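Local coordinates for hypothetical protein TT1426 (PDB 1WD5), which is predicted to be a phosphoribosyltransferase that probably transfers phosphoribosyl groups, although its substrate and exact reaction are not established, at residues R4-A9 with G192-E197; A11-A16 with A154-S159. One frame throughout, in Å; residues are numbered along the deposited sequence.

Contact 1 (R4-A9 with G192-E197); sequences RDRRHA and GEVTDE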
ATOM      1  N   ARG A   4      20.679   2.299   1.405  1.00 16.52           N
ATOM      2  CA  ARG A   4      21.370   1.498   2.413  1.00 17.13           C
ATOM      3  C   ARG A   4      20.388   0.485   2.987  1.00 16.86           C
ATOM      4  O   ARG A   4      20.713  -0.689   3.140  1.00 16.95           O
ATOM      5  CB  ARG A   4      21.897   2.374   3.558  1.00 15.71           C
ATOM      6  CG  ARG A   4      22.913   3.445   3.158  1.00 18.24           C
ATOM      7  CD  ARG A   4      23.611   4.012   4.397  1.00 16.72           C
ATOM      8  NE  ARG A   4      22.676   4.628   5.337  1.00 18.37           N
ATOM      9  CZ  ARG A   4      22.237   5.882   5.248  1.00 18.47           C
ATOM     10  NH1 ARG A   4      22.652   6.668   4.266  1.00 16.83           N
ATOM     11  NH2 ARG A   4      21.365   6.346   6.129  1.00 19.79           N
ATOM     12  N   ASP A   5      19.188   0.965   3.309  1.00 17.31           N
ATOM     13  CA  ASP A   5      18.121   0.138   3.868  1.00 15.89           C
ATOM     14  C   ASP A   5      16.773   0.851   3.740  1.00 14.91           C
ATOM     15  O   ASP A   5      16.686   1.939   3.164  1.00 13.90           O
ATOM     16  CB  ASP A   5      18.404  -0.192   5.343  1.00 17.09           C
ATOM     17  CG  ASP A   5      18.810   1.029   6.158  1.00 19.90           C
ATOM     18  OD1 ASP A   5      18.180   2.098   6.005  1.00 20.08           O
ATOM     19  OD2 ASP A   5      19.755   0.916   6.966  1.00 22.03           O
ATOM     20  N   ARG A   6      15.723   0.241   4.277  1.00 12.53           N
ATOM     21  CA  ARG A   6      14.390   0.824   4.192  1.00 12.60           C
ATOM     22  C   ARG A   6      14.217   2.142   4.958  1.00 13.03           C
ATOM     23  O   ARG A   6      13.425   2.990   4.552  1.00 13.23           O
ATOM     24  CB  ARG A   6      13.343  -0.197   4.644  1.00 12.31           C
ATOM     25  CG  ARG A   6      13.233  -1.428   3.731  1.00  9.08           C
ATOM     26  CD  ARG A   6      12.103  -2.339   4.191  1.00  9.64           C
ATOM     27  NE  ARG A   6      11.999  -3.581   3.420  1.00 12.27           N
ATOM     28  CZ  ARG A   6      12.778  -4.643   3.602  1.00 11.85           C
ATOM     29  NH1 ARG A   6      13.729  -4.627   4.527  1.00 10.53           N
ATOM     30  NH2 ARG A   6      12.583  -5.738   2.883  1.00 14.76           N
ATOM     31  N   ARG A   7      14.955   2.323   6.050  1.00 14.05           N
ATOM     32  CA  ARG A   7      14.867   3.566   6.823  1.00 16.71           C
ATOM     33  C   ARG A   7      15.455   4.712   6.000  1.00 15.77           C
ATOM     34  O   ARG A   7      14.937   5.830   6.007  1.00 15.75           O
ATOM     35  CB  ARG A   7      15.638   3.442   8.145  1.00 18.56           C
ATOM     36  CG  ARG A   7      14.975   2.549   9.192  1.00 21.75           C
ATOM     37  CD  ARG A   7      13.906   3.294   9.963  1.00 20.64           C
ATOM     38  NE  ARG A   7      13.075   2.409  10.777  1.00 18.83           N
ATOM     39  CZ  ARG A   7      11.912   2.776  11.310  1.00 17.70           C
ATOM     40  NH1 ARG A   7      11.464   4.010  11.118  1.00 17.34           N
ATOM     41  NH2 ARG A   7      11.179   1.908  11.991  1.00 15.30           N
ATOM     42  N   HIS A   8      16.546   4.420   5.298  1.00 15.77           N
ATOM     43  CA  HIS A   8      17.222   5.397   4.451  1.00 14.73           C
ATOM     44  C   HIS A   8      16.289   5.860   3.337  1.00 13.98           C
ATOM     45  O   HIS A   8      16.184   7.050   3.055  1.00 13.65           O
ATOM     46  CB  HIS A   8      18.468   4.772   3.823  1.00 16.01           C
ATOM     47  CG  HIS A   8      19.228   5.703   2.928  1.00 15.74           C
ATOM     48  ND1 HIS A   8      20.076   5.255   1.937  1.00 16.15           N
ATOM     49  CD2 HIS A   8      19.296   7.056   2.898  1.00 14.58           C
ATOM     50  CE1 HIS A   8      20.634   6.291   1.336  1.00 14.44           C
ATOM     51  NE2 HIS A   8      20.178   7.395   1.900  1.00 14.19           N
ATOM     52  N   ALA A   9      15.616   4.909   2.696  1.00 12.93           N
ATOM     53  CA  ALA A   9      14.695   5.237   1.616  1.00 11.70           C
ATOM     54  C   ALA A   9      13.519   6.030   2.173  1.00 12.72           C
ATOM     55  O   ALA A   9      12.998   6.930   1.514  1.00 14.23           O
ATOM     56  CB  ALA A   9      14.196   3.958   0.944  1.00 11.33           C
ATOM     57  N   GLY A 192      16.810  -7.073   4.261  1.00 17.23           N
ATOM     58  CA  GLY A 192      16.444  -8.126   5.190  1.00 15.45           C
ATOM     59  C   GLY A 192      14.949  -8.330   5.379  1.00 16.60           C
ATOM     60  O   GLY A 192      14.138  -7.439   5.123  1.00 15.05           O
ATOM     61  N   GLU A 193      14.594  -9.520   5.851  1.00 15.29           N
ATOM     62  CA  GLU A 193      13.208  -9.899   6.103  1.00 15.83           C
ATOM     63  C   GLU A 193      12.563  -9.084   7.230  1.00 15.36           C
ATOM     64  O   GLU A 193      13.196  -8.807   8.249  1.00 13.07           O
ATOM     65  CB  GLU A 193      13.169 -11.392   6.455  1.00 19.76           C
ATOM     66  CG  GLU A 193      11.869 -11.929   7.049  1.00 25.36           C
ATOM     67  CD  GLU A 193      10.688 -11.834   6.100  1.00 30.00           C
ATOM     68  OE1 GLU A 193      10.894 -11.946   4.873  1.00 32.19           O
ATOM     69  OE2 GLU A 193       9.550 -11.668   6.585  1.00 33.43           O
ATOM     70  N   VAL A 194      11.305  -8.695   7.031  1.00 14.69           N
ATOM     71  CA  VAL A 194      10.536  -7.959   8.036  1.00 13.97           C
ATOM     72  C   VAL A 194       9.367  -8.887   8.381  1.00 14.57           C
ATOM     73  O   VAL A 194       8.470  -9.099   7.565  1.00 14.25           O
ATOM     74  CB  VAL A 194      10.007  -6.618   7.479  1.00 15.48           C
ATOM     75  CG1 VAL A 194       9.067  -5.962   8.492  1.00 14.16           C
ATOM     76  CG2 VAL A 194      11.182  -5.679   7.183  1.00 14.66           C
ATOM     77  N   THR A 195       9.395  -9.455   9.583  1.00 13.49           N
ATOM     78  CA  THR A 195       8.372 -10.405  10.018  1.00 13.29           C
ATOM     79  C   THR A 195       7.092  -9.753  10.536  1.00 15.03           C
ATOM     80  O   THR A 195       7.051  -8.547  10.793  1.00 14.28           O
ATOM     81  CB  THR A 195       8.907 -11.295  11.148  1.00 14.37           C
ATOM     82  OG1 THR A 195       9.086 -10.494  12.319  1.00 13.54           O
ATOM     83  CG2 THR A 195      10.257 -11.909  10.768  1.00 14.08           C
ATOM     84  N   ASP A 196       6.048 -10.564  10.694  1.00 14.02           N
ATOM     85  CA  ASP A 196       4.785 -10.057  11.214  1.00 15.84           C
ATOM     86  C   ASP A 196       5.051  -9.480  12.602  1.00 16.74           C
ATOM     87  O   ASP A 196       4.459  -8.466  12.982  1.00 16.85           O
ATOM     88  CB  ASP A 196       3.738 -11.176  11.300  1.00 15.24           C
ATOM     89  CG  ASP A 196       3.113 -11.503   9.950  1.00 18.02           C
ATOM     90  OD1 ASP A 196       2.624 -10.575   9.267  1.00 15.38           O
ATOM     91  OD2 ASP A 196       3.096 -12.692   9.573  1.00 19.73           O
ATOM     92  N   GLU A 197       5.944 -10.118  13.358  1.00 16.64           N
ATOM     93  CA  GLU A 197       6.271  -9.623  14.690  1.00 18.76           C
ATOM     94  C   GLU A 197       6.959  -8.264  14.583  1.00 18.48           C
ATOM     95  O   GLU A 197       6.761  -7.396  15.432  1.00 16.37           O
ATOM     96  CB  GLU A 197       7.173 -10.604  15.445  1.00 22.39           C
ATOM     97  CG  GLU A 197       6.553 -11.975  15.682  1.00 29.94           C
ATOM     98  CD  GLU A 197       7.173 -12.702  16.868  1.00 34.93           C
ATOM     99  OE1 GLU A 197       8.379 -12.494  17.134  1.00 35.33           O
ATOM    100  OE2 GLU A 197       6.455 -13.488  17.528  1.00 36.85           O
TER

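Contact 2 (A11-A16 with A154-S159); sequences ALLAEA and AVPVAS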
ATOM      1  N   ALA A  11      13.554   8.124   4.677  1.00 12.20           N
ATOM      2  CA  ALA A  11      13.978   9.489   4.962  1.00 12.70           C
ATOM      3  C   ALA A  11      13.948  10.313   3.678  1.00 12.41           C
ATOM      4  O   ALA A  11      13.418  11.419   3.657  1.00 14.84           O
ATOM      5  CB  ALA A  11      15.398   9.489   5.560  1.00 12.90           C
ATOM      6  N   LEU A  12      14.516   9.767   2.606  1.00 11.74           N
ATOM      7  CA  LEU A  12      14.542  10.465   1.321  1.00 13.68           C
ATOM      8  C   LEU A  12      13.138  10.659   0.769  1.00 14.26           C
ATOM      9  O   LEU A  12      12.848  11.664   0.117  1.00 15.67           O
ATOM     10  CB  LEU A  12      15.377   9.682   0.300  1.00 11.97           C
ATOM     11  CG  LEU A  12      16.880   9.621   0.549  1.00 11.54           C
ATOM     12  CD1 LEU A  12      17.528   8.674  -0.454  1.00 12.58           C
ATOM     13  CD2 LEU A  12      17.473  11.027   0.425  1.00 10.66           C
ATOM     14  N   LEU A  13      12.264   9.693   1.028  1.00 12.77           N
ATOM     15  CA  LEU A  13      10.894   9.776   0.536  1.00 13.01           C
ATOM     16  C   LEU A  13      10.145  10.883   1.267  1.00 14.35           C
ATOM     17  O   LEU A  13       9.387  11.644   0.657  1.00 15.17           O
ATOM     18  CB  LEU A  13      10.178   8.438   0.735  1.00 11.52           C
ATOM     19  CG  LEU A  13       8.881   8.254  -0.050  1.00 11.89           C
ATOM     20  CD1 LEU A  13       9.154   8.438  -1.541  1.00 12.44           C
ATOM     21  CD2 LEU A  13       8.309   6.863   0.218  1.00 10.33           C
ATOM     22  N   ALA A  14      10.355  10.970   2.578  1.00 14.67           N
ATOM     23  CA  ALA A  14       9.702  11.998   3.385  1.00 15.44           C
ATOM     24  C   ALA A  14      10.129  13.384   2.901  1.00 15.75           C
ATOM     25  O   ALA A  14       9.333  14.322   2.893  1.00 15.89           O
ATOM     26  CB  ALA A  14      10.069  11.827   4.851  1.00 15.96           C
ATOM     27  N   GLU A  15      11.389  13.503   2.500  1.00 14.96           N
ATOM     28  CA  GLU A  15      11.923  14.768   2.004  1.00 16.21           C
ATOM     29  C   GLU A  15      11.285  15.144   0.660  1.00 16.03           C
ATOM     30  O   GLU A  15      11.002  16.312   0.400  1.00 16.95           O
ATOM     31  CB  GLU A  15      13.451  14.671   1.879  1.00 15.34           C
ATOM     32  CG  GLU A  15      14.181  14.842   3.215  1.00 17.19           C
ATOM     33  CD  GLU A  15      15.575  14.233   3.228  1.00 20.85           C
ATOM     34  OE1 GLU A  15      16.178  14.061   2.146  1.00 19.97           O
ATOM     35  OE2 GLU A  15      16.078  13.934   4.333  1.00 22.44           O
ATOM     36  N   ALA A  16      11.048  14.151  -0.190  1.00 15.62           N
ATOM     37  CA  ALA A  16      10.425  14.409  -1.487  1.00 16.26           C
ATOM     38  C   ALA A  16       8.956  14.795  -1.303  1.00 16.82           C
ATOM     39  O   ALA A  16       8.378  15.494  -2.138  1.00 16.30           O
ATOM     40  CB  ALA A  16      10.530  13.168  -2.377  1.00 13.91           C
ATOM     41  N   ALA A 154       3.468   7.054  -2.681  1.00 13.88           N
ATOM     42  CA  ALA A 154       4.882   7.376  -2.534  1.00 13.37           C
ATOM     43  C   ALA A 154       5.733   6.116  -2.405  1.00 13.61           C
ATOM     44  O   ALA A 154       5.513   5.296  -1.509  1.00 13.68           O
ATOM     45  CB  ALA A 154       5.082   8.277  -1.320  1.00 13.20           C
ATOM     46  N   VAL A 155       6.712   5.976  -3.297  1.00 11.96           N
ATOM     47  CA  VAL A 155       7.585   4.805  -3.299  1.00 13.83           C
ATOM     48  C   VAL A 155       9.035   5.138  -3.648  1.00 13.58           C
ATOM     49  O   VAL A 155       9.301   5.978  -4.503  1.00 15.23           O
ATOM     50  CB  VAL A 155       7.085   3.762  -4.313  1.00 14.56           C
ATOM     51  CG1 VAL A 155       5.681   3.306  -3.945  1.00 15.99           C
ATOM     52  CG2 VAL A 155       7.085   4.368  -5.713  1.00 16.32           C
ATOM     53  N   PRO A 156       9.992   4.474  -2.986  1.00 13.71           N
ATOM     54  CA  PRO A 156      11.419   4.698  -3.235  1.00 14.90           C
ATOM     55  C   PRO A 156      11.826   4.352  -4.668  1.00 14.88           C
ATOM     56  O   PRO A 156      12.567   5.097  -5.301  1.00 15.89           O
ATOM     57  CB  PRO A 156      12.093   3.782  -2.217  1.00 14.14           C
ATOM     58  CG  PRO A 156      11.114   3.771  -1.083  1.00 13.69           C
ATOM     59  CD  PRO A 156       9.801   3.605  -1.814  1.00 14.15           C
ATOM     60  N   VAL A 157      11.348   3.220  -5.176  1.00 15.87           N
ATOM     61  CA  VAL A 157      11.685   2.801  -6.534  1.00 15.18           C
ATOM     62  C   VAL A 157      10.510   2.112  -7.218  1.00 16.18           C
ATOM     63  O   VAL A 157       9.734   1.410  -6.576  1.00 15.43           O
ATOM     64  CB  VAL A 157      12.896   1.847  -6.536  1.00 15.00           C
ATOM     65  CG1 VAL A 157      12.533   0.536  -5.863  1.00 15.31           C
ATOM     66  CG2 VAL A 157      13.359   1.603  -7.967  1.00 16.44           C
ATOM     67  N   ALA A 158      10.379   2.318  -8.526  1.00 16.89           N
ATOM     68  CA  ALA A 158       9.282   1.717  -9.280  1.00 18.20           C
ATOM     69  C   ALA A 158       9.637   1.465 -10.744  1.00 18.65           C
ATOM     70  O   ALA A 158      10.514   2.126 -11.305  1.00 19.18           O
ATOM     71  CB  ALA A 158       8.053   2.616  -9.199  1.00 17.04           C
ATOM     72  N   SER A 159       8.951   0.508 -11.361  1.00 17.73           N
ATOM     73  CA  SER A 159       9.188   0.200 -12.763  1.00 19.44           C
ATOM     74  C   SER A 159       8.381   1.188 -13.590  1.00 19.33           C
ATOM     75  O   SER A 159       7.379   1.720 -13.122  1.00 20.70           O
ATOM     76  CB  SER A 159       8.719  -1.215 -13.095  1.00 19.95           C
ATOM     77  OG  SER A 159       7.302  -1.287 -13.068  1.00 20.42           O
TER

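Contact 1 (R4-A9 with G192-E197)
At the N-terminal end of helix 6-17, Arg6 reaches across to Gly192 and Val194 in the loop that leads into helix 196-204. Its CG stands anti to its own carbonyl carbon (chi1 -65°), and the chain is extended from CG to NE. This long arm carries the guanidinium to the Gly192 carbonyl. Arg6 NH1 donates to Gly192 O at 2.9 Å, in the carbonyl plane. The N-H...O angle is a bent 139°. The oxygen sits 23° out of the guanidinium plane. Arg6 NH2 adds a weak bond to the same Gly192 O at 3.2 Å, so both terminal nitrogens share one acceptor. Val194 CG2 lies over one face of the guanidinium, toward its rim, 3.8 Å from Arg6 NH1. NE of Arg6 makes a salt bridge to Asp128, so the group is gripped on more than one side. With Arg6 cut back to alanine, the Gly192 carbonyl and Asp128 would probably each lose this partner, and a gap would open under Val194 CG2. Asp5 is the N-cap of helix 6-17; its OD1 accepts from His8 N at 2.9 Å. Asp128 follows strand 122-126, where type I phosphoribosyltransferases carry their phosphoribosyl pyrophosphate loop, so the contact probably lies beside that site. Val36 of helix 33-45 touches both Arg6 and Val194, and Thr195 caps helix 196-204, whose Asp196 pairs with Arg105 of helix 88-112.

Contact 2 (A11-A16 with A154-S159)
Leu13 of helix 6-17 presses its forked end against the side chains of Ala154 and Pro156 and the backbone of Ala154 and Val155. Leu13 CD2 lies 3.8 Å from Ala154 CB. The same Leu13 CD2 is 3.6 Å from Ala154 O. It also meets the proline ring, with Leu13 CD2 at 4.1 Å from Pro156 CD. The other branch rests on the peptide backbone, Leu13 CD1 lying 3.9 Å from both Val155 N and Val155 O. CG is anti to the backbone N (chi1 -165°), which sends the fork out from the helix toward the strand. No hydrogen bond crosses the contact; it is held by apolar and van der Waals contact among buried residues. The two segments come nearest, by CA atoms, at Leu13 and Pro156, 6.3 Å apart. This is a helix laid on the mixed sheet of the phosphoribosyltransferase fold, where strand 150-155 runs parallel to its neighbours 122-126 and 171-174. Ala154 points its CB toward the helix and also touches Leu17 and Val124. Val155 points the other way, and its side chain meets Val130. Leu13 is flanked by Val126 of strand 122-126 and Val37 of helix 33-45. Backbone bonds between Ala154 and Leu125, and between Val155 and Val173, fix the strand in the sheet. The chain turns a corner at Pro156, and further on Ser159 OG caps helix 160-167 at Ala162 N and bonds to Ala131 O.

Overall arrangement
Both contacts use helix 6-17, contact 1 at its N-terminal end and contact 2 further along. Their centres are about 14 Å apart. Segments 4-9 and 154-159 also touch directly, Ala9 CB lying 3.7 Å from Pro156 CG. Along the chain contact 2 is nested inside the loop closed by contact 1, which joins the N-terminal part to residues 192-197 near the C-terminus. The two differ in character: contact 1 is polar and lies at the surface, while contact 2 is apolar and buried against the sheet. One short helix is thus fastened to strand 150-155 and to the loop before helix 196-204. It links the sheet core to the C-terminal part of the fold.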